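Local coordinates for Lmo0740 protein (Listeria monocytogenes, PDB 4RFA), which probably acts as a Crp-family transcription regulator, joining a cyclic nucleotide-binding-like domain to a DNA-binding domain, at residues A[155-160]-A[188-193]; A[185-188]-A[193-196]. All coordinates share one frame; numbering follows the deposited sequence. Where two conformers were deposited one is given.

Contact 1: residues A[155-160]-A[188-193]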
# COMPACT_ATOMS: atom_id res chain seq x y z
N TYR A 155 -10.70 11.70 -12.94
CA TYR A 155 -10.15 12.89 -12.28
C TYR A 155 -9.07 12.52 -11.30
O TYR A 155 -8.03 13.16 -11.25
CB TYR A 155 -11.26 13.62 -11.51
CG TYR A 155 -11.98 14.70 -12.33
CD1 TYR A 155 -11.36 15.91 -12.57
CD2 TYR A 155 -13.26 14.52 -12.82
CE1 TYR A 155 -11.98 16.93 -13.28
CE2 TYR A 155 -13.92 15.54 -13.51
CZ TYR A 155 -13.24 16.73 -13.76
OH TYR A 155 -13.79 17.78 -14.44
N MSE A 156 -9.35 11.52 -10.47
CA MSE A 156 -8.44 11.12 -9.42
C MSE A 156 -7.21 10.54 -10.05
O MSE A 156 -6.14 10.83 -9.58
CB MSE A 156 -9.01 10.03 -8.47
CG MSE A 156 -10.13 10.63 -7.65
SE MSE A 156 -11.12 9.21 -6.67
CE MSE A 156 -9.62 8.87 -5.47
N ALA A 157 -7.36 9.71 -11.08
CA ALA A 157 -6.18 9.21 -11.80
C ALA A 157 -5.29 10.36 -12.33
O ALA A 157 -4.08 10.37 -12.17
CB ALA A 157 -6.61 8.31 -12.94
N LEU A 158 -5.88 11.28 -13.07
CA LEU A 158 -5.09 12.30 -13.73
C LEU A 158 -4.43 13.18 -12.70
O LEU A 158 -3.31 13.64 -12.91
CB LEU A 158 -5.95 13.14 -14.65
CG LEU A 158 -6.29 12.45 -15.95
CD1 LEU A 158 -7.36 13.22 -16.70
CD2 LEU A 158 -5.06 12.23 -16.82
N GLU A 159 -5.08 13.34 -11.55
CA GLU A 159 -4.43 14.04 -10.46
C GLU A 159 -3.28 13.27 -9.82
O GLU A 159 -2.28 13.90 -9.44
CB GLU A 159 -5.45 14.51 -9.39
CG GLU A 159 -4.83 14.84 -8.06
CD GLU A 159 -5.84 15.14 -6.95
OE1 GLU A 159 -6.77 15.96 -7.15
OE2 GLU A 159 -5.68 14.56 -5.85
N ASN A 160 -3.47 11.98 -9.57
CA ASN A 160 -2.46 11.13 -8.98
C ASN A 160 -1.24 11.17 -9.92
O ASN A 160 -0.08 11.26 -9.49
CB ASN A 160 -2.87 9.64 -8.92
CG ASN A 160 -3.97 9.29 -7.87
OD1 ASN A 160 -4.29 10.04 -6.95
ND2 ASN A 160 -4.50 8.08 -7.99
N ARG A 188 -6.71 1.63 -18.67
CA ARG A 188 -6.28 0.51 -17.87
C ARG A 188 -6.05 0.94 -16.44
O ARG A 188 -6.42 0.19 -15.52
CB ARG A 188 -5.05 -0.15 -18.45
CG ARG A 188 -5.34 -0.76 -19.82
CD ARG A 188 -4.08 -1.10 -20.56
NE ARG A 188 -3.35 -2.13 -19.87
CZ ARG A 188 -2.06 -2.32 -20.03
NH1 ARG A 188 -1.38 -1.53 -20.87
NH2 ARG A 188 -1.47 -3.28 -19.37
N TYR A 189 -5.53 2.15 -16.23
CA TYR A 189 -5.26 2.62 -14.87
C TYR A 189 -6.55 3.02 -14.17
O TYR A 189 -6.68 2.91 -12.93
CB TYR A 189 -4.26 3.74 -14.92
CG TYR A 189 -3.87 4.40 -13.60
CD1 TYR A 189 -3.21 3.73 -12.60
CD2 TYR A 189 -4.09 5.76 -13.43
CE1 TYR A 189 -2.79 4.38 -11.43
CE2 TYR A 189 -3.69 6.41 -12.27
CZ TYR A 189 -3.04 5.71 -11.27
OH TYR A 189 -2.72 6.43 -10.16
N CYS A 190 -7.51 3.51 -14.96
CA CYS A 190 -8.84 3.84 -14.44
C CYS A 190 -9.77 2.65 -14.32
O CYS A 190 -10.88 2.80 -13.86
CB CYS A 190 -9.52 4.94 -15.26
SG CYS A 190 -8.63 6.49 -15.15
N ARG A 191 -9.30 1.50 -14.78
CA ARG A 191 -10.05 0.27 -14.70
C ARG A 191 -11.45 0.49 -15.35
O ARG A 191 -12.51 0.37 -14.71
CB ARG A 191 -10.00 -0.21 -13.23
CG ARG A 191 -8.57 -0.14 -12.58
CD ARG A 191 -8.54 -0.82 -11.21
NE ARG A 191 -7.39 -0.74 -10.24
CZ ARG A 191 -6.37 0.13 -10.15
NH1 ARG A 191 -6.21 1.15 -10.98
NH2 ARG A 191 -5.50 -0.03 -9.11
N THR A 192 -11.41 0.93 -16.60
CA THR A 192 -12.57 1.06 -17.47
C THR A 192 -12.18 0.84 -18.96
O THR A 192 -11.07 0.47 -19.25
CB THR A 192 -13.21 2.43 -17.31
OG1 THR A 192 -14.48 2.40 -17.91
CG2 THR A 192 -12.36 3.53 -17.95
N THR A 193 -13.11 1.05 -19.89
CA THR A 193 -12.87 0.75 -21.32
C THR A 193 -12.39 1.97 -22.06
O THR A 193 -12.49 3.09 -21.57
CB THR A 193 -14.16 0.29 -22.04
OG1 THR A 193 -15.09 1.38 -22.13
CG2 THR A 193 -14.81 -0.86 -21.30
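A157 meets both Y189 and C190 with its one side-chain carbon. CB of A157 comes obliquely to CE2 of Y189 at 3.5 Å, with CD2 next nearest. The same CB lies 3.5 Å from SG of C190. The methyl thus sits between a ring and a sulfur, and the backbones come close: CA of A157 is 6.5 Å from CA of C190. This is the tight, buried part of the contact. L142, L161 and F75 add further packing round the Y189 ring.

The ring reaches helix 150-165 because CG of Y189 stands anti to the backbone N (chi1 178°). Its hydroxyl then arrives beside N160, one turn on from A157.

Helix 183-189 is consistent with the first helix of a Crp-type helix-turn-helix. It closes here with a Schellman motif, in which R191 takes positive phi. The contact sets this end against helix 150-165. R153 of that helix also donates to the carbonyl O of C190. NH1 of R191 folds back to O of Y189 at 2.7 Å, but the bond is bent and weak; NH2 bonds to the carbonyl of S73. R191 also packs on I146 of the second subunit.

The looser side is at N160, which is partly exposed. Its polar link to Y189 is a single, fairly long bond. ND2 of N160 donates to OH of Y189 over 3.3 Å, with an N-H...O angle of 155°. The hydroxyl lies close to the amide plane, while amide and ring planes stand 73° apart.

Contact 2: residues A[185-188]-A[193-196]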
# COMPACT_ATOMS: atom_id res chain seq x y z
N VAL A 185 -3.66 3.37 -21.94
CA VAL A 185 -3.05 3.23 -20.64
C VAL A 185 -3.93 3.89 -19.55
O VAL A 185 -4.20 3.27 -18.49
CB VAL A 185 -1.65 3.80 -20.66
CG1 VAL A 185 -1.07 3.91 -19.26
CG2 VAL A 185 -0.73 2.93 -21.58
N LEU A 186 -4.45 5.08 -19.84
CA LEU A 186 -5.31 5.77 -18.91
C LEU A 186 -6.48 4.91 -18.59
O LEU A 186 -6.84 4.81 -17.43
CB LEU A 186 -5.76 7.13 -19.45
CG LEU A 186 -6.50 8.06 -18.52
CD1 LEU A 186 -5.61 8.41 -17.34
CD2 LEU A 186 -6.88 9.32 -19.29
N ALA A 187 -7.07 4.27 -19.59
CA ALA A 187 -8.19 3.40 -19.36
C ALA A 187 -7.87 2.22 -18.46
O ALA A 187 -8.70 1.80 -17.63
CB ALA A 187 -8.74 2.88 -20.65
N ARG A 188 -6.71 1.63 -18.67
CA ARG A 188 -6.28 0.51 -17.87
C ARG A 188 -6.05 0.94 -16.44
O ARG A 188 -6.42 0.19 -15.52
CB ARG A 188 -5.05 -0.15 -18.45
CG ARG A 188 -5.34 -0.76 -19.82
CD ARG A 188 -4.08 -1.10 -20.56
NE ARG A 188 -3.35 -2.13 -19.87
CZ ARG A 188 -2.06 -2.32 -20.03
NH1 ARG A 188 -1.38 -1.53 -20.87
NH2 ARG A 188 -1.47 -3.28 -19.37
N THR A 193 -13.11 1.05 -19.89
CA THR A 193 -12.87 0.75 -21.32
C THR A 193 -12.39 1.97 -22.06
O THR A 193 -12.49 3.09 -21.57
CB THR A 193 -14.16 0.29 -22.04
OG1 THR A 193 -15.09 1.38 -22.13
CG2 THR A 193 -14.81 -0.86 -21.30
N GLN A 194 -11.88 1.77 -23.25
CA GLN A 194 -11.39 2.89 -24.02
C GLN A 194 -12.47 3.74 -24.53
O GLN A 194 -12.34 4.96 -24.47
CB GLN A 194 -10.55 2.46 -25.18
CG GLN A 194 -9.14 2.19 -24.79
CD GLN A 194 -8.20 2.52 -25.91
OE1 GLN A 194 -8.13 3.68 -26.36
NE2 GLN A 194 -7.47 1.53 -26.39
N PRO A 195 -13.54 3.13 -25.08
CA PRO A 195 -14.58 4.02 -25.57
C PRO A 195 -15.12 4.90 -24.45
O PRO A 195 -15.50 6.02 -24.69
CB PRO A 195 -15.66 3.05 -26.10
CG PRO A 195 -14.89 1.81 -26.44
CD PRO A 195 -13.85 1.71 -25.35
N ASN A 196 -15.10 4.38 -23.24
CA ASN A 196 -15.59 5.16 -22.12
C ASN A 196 -14.59 6.25 -21.74
O ASN A 196 -14.96 7.39 -21.50
CB ASN A 196 -15.88 4.24 -20.95
CG ASN A 196 -16.77 4.89 -19.94
OD1 ASN A 196 -17.50 5.81 -20.27
ND2 ASN A 196 -16.70 4.43 -18.71
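A187 buries the most surface here, against T193 and Q194. Its CB points at the start of helix 194-206 and meets backbone as well as side chain. CB of A187 lies 3.9 Å from the carbonyl O of T193 and 4.0 Å from C of the same residue. This is plain van der Waals contact. The CA atoms of A187 and Q194 are 5.7 Å apart, a short spacing, consistent with the small alanine side chain. I197, one turn further along helix 194-206, also packs on A187.

T193 touches A187 through its carbonyl, while its CB leads away. It is the N-cap residue of the next helix. OG1 of T193 accepts from the backbone N of N196 over 3.2 Å, at an N-H...O angle of 148°. OG1 of T193 sits beside both the backbone N and the carbonyl carbon (chi1 68°), which lets it reach N of N196. The bond satisfies one of the amides that a helix start leaves without a carbonyl partner. N196 is tied back as well, since its ND2 bonds to OG1 of T192.

Q194 makes the second, looser touch on A187. CG of Q194 comes 4.2 Å from CB of A187, through the aliphatic part of the chain. The amide carries on past the alanine, and OE1 of Q194 accepts from NE2 of Q183 at the start of helix 183-189. T193 is exposed and Q194 partly so, whereas A187 is buried.

Two short-linked helices, a small residue facing the start of the second helix and a capped second helix are consistent with the helix-turn-helix of Crp-family regulators, whose second helix is probably the DNA-recognition helix.

The two contacts lie side by side, with centres 8 Å apart. Both use helix 183-189, and they share residues R188 and T193. Along the chain, helix 150-165 comes first, then helix 183-189, then helix 194-206. Contact 1 joins the first two; contact 2 joins the last two across the short turn. They also touch directly: N of T192 lies 3.0 Å from O of A187, a probable hydrogen bond, and L158 packs on L186. Helix 183-189 is therefore held from both neighbours within the C-terminal domain. This order of helices is consistent with a Crp-type DNA-binding domain, in which helix 194-206 would be the recognition helix.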